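Local structure of adenosine monophosphate-protein transferase (Pyrococcus horikoshii, 2D16) at the interface of chains A and B. The protein is of unknown function but belongs to the adenosine-specific kinase family and may act on adenosine or AMP. Coordinates in Å, arbitrary orientation; residue numbers count along the deposited sequence, not the author numbering. Chains: chain A/B, hypothetical protein PH1918.

The interface of chains A and B. Residues chain A 33, 37, 60-62; chain B 158, 160-161.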
loop_
_atom_site.group_PDB
_atom_site.type_symbol
_atom_site.label_atom_id
_atom_site.label_comp_id
_atom_site.label_asym_id
_atom_site.label_seq_id
_atom_site.Cartn_x
_atom_site.Cartn_y
_atom_site.Cartn_z
ATOM N N ALA A 33 -35.251 25.771 -5.968
ATOM C CA ALA A 33 -34.308 25.786 -7.086
ATOM C C ALA A 33 -32.939 25.341 -6.567
ATOM O O ALA A 33 -32.259 24.525 -7.193
ATOM C CB ALA A 33 -34.212 27.197 -7.689
ATOM N N LEU A 37 -30.520 21.790 -7.523
ATOM C CA LEU A 37 -29.111 21.750 -7.904
ATOM C C LEU A 37 -28.346 20.639 -7.180
ATOM O O LEU A 37 -27.340 20.145 -7.685
ATOM C CB LEU A 37 -28.449 23.102 -7.617
ATOM C CG LEU A 37 -28.906 24.237 -8.532
ATOM C CD1 LEU A 37 -28.455 25.581 -7.972
ATOM C CD2 LEU A 37 -28.345 24.004 -9.930
ATOM N N THR A 60 -36.985 31.470 -11.403
ATOM C CA THR A 60 -35.534 31.390 -11.347
ATOM C C THR A 60 -35.131 30.034 -11.913
ATOM O O THR A 60 -35.946 29.353 -12.542
ATOM C CB THR A 60 -35.000 31.537 -9.901
ATOM O OG1 THR A 60 -33.567 31.544 -9.918
ATOM C CG2 THR A 60 -35.486 30.396 -9.024
ATOM N N GLY A 61 -33.870 29.721 -11.747
ATOM C CA GLY A 61 -33.309 28.497 -12.286
ATOM C C GLY A 61 -31.910 28.804 -12.777
ATOM O O GLY A 61 -31.304 29.779 -12.327
ATOM N N ASN A 62 -31.390 27.990 -13.692
ATOM C CA ASN A 62 -30.046 28.213 -14.219
ATOM C C ASN A 62 -29.994 28.031 -15.734
ATOM O O ASN A 62 -28.952 27.680 -16.295
ATOM C CB ASN A 62 -29.049 27.268 -13.545
ATOM C CG ASN A 62 -29.332 25.812 -13.848
ATOM O OD1 ASN A 62 -30.312 25.486 -14.519
ATOM N ND2 ASN A 62 -28.473 24.926 -13.358
ATOM N N GLY B 158 -21.204 25.838 -9.355
ATOM C CA GLY B 158 -22.463 25.603 -10.043
ATOM C C GLY B 158 -23.694 25.830 -9.183
ATOM O O GLY B 158 -24.822 25.784 -9.674
ATOM N N LYS B 160 -25.661 28.166 -8.097
ATOM C CA LYS B 160 -26.105 29.538 -8.293
ATOM C C LYS B 160 -27.384 29.568 -9.123
ATOM O O LYS B 160 -27.536 28.802 -10.077
ATOM C CB LYS B 160 -25.022 30.344 -9.014
ATOM C CG LYS B 160 -25.349 31.824 -9.145
ATOM C CD LYS B 160 -24.353 32.540 -10.038
ATOM C CE LYS B 160 -24.667 34.027 -10.110
ATOM N NZ LYS B 160 -26.084 34.272 -10.506
ATOM N N ILE B 161 -28.300 30.456 -8.754
ATOM C CA ILE B 161 -29.561 30.597 -9.472
ATOM C C ILE B 161 -29.701 32.032 -9.969
ATOM O O ILE B 161 -29.072 32.944 -9.429
ATOM C CB ILE B 161 -30.760 30.246 -8.564
ATOM C CG1 ILE B 161 -30.809 31.198 -7.365
ATOM C CG2 ILE B 161 -30.638 28.803 -8.090
ATOM C CD1 ILE B 161 -31.975 30.946 -6.423
HETATM O O HOH W 1 -26.120 26.170 -12.032
#
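B:Ile161 sets its branched side chain between A:Leu37 and A:Ala33, on helix 25-39, and A:Thr60, near the end of strand 56-61. Each C-terminal segment, following helix 144-157, reaches the body of the partner copy, and two-fold symmetry repeats the contact with the chains exchanged, though the structure alone does not show that this assembly is the biological one. It is a worked example of a tail docked by one branched side chain and bridged by water at its flank. The isoleucine CG2 methyl turns to the helix, 3.9 Å from A:Leu37 CD1, and touches A:Ala33 CB as well, while CB and the CG1 branch face the threonine hydroxyl. With OG1 of A:Thr60 anti to its own backbone nitrogen (chi1 -176°), that oxygen comes 3.4 Å from B:Ile161 CB, a van der Waals contact. The carbonyl O of A:Gly61 lies 3.4 Å from B:Ile161 CA, and the backbone N of B:Lys160 3.8 Å from A:Leu37 CD1. Were B:Ile161 replaced by an alanine, the loss of CG1, CG2 and CD1 would probably leave a gap beside A:Leu37 and A:Ala33. Towards B:Gly158 the fit loosens. A:Leu37 CD2 lies 4.0 Å from the glycine carbonyl O, and A:Asn62 CB is 4.1 Å from B:Lys160 O. The lysine side chain runs extended to CE, away from A:Leu37, before bending at NZ (chi4 -53°). A water links the chains here: A:Asn62 ND2 binds it at 3.0 Å, nearly straight (168° at the hydrogen), and the same water lies 2.7 Å from B:Gly158 O.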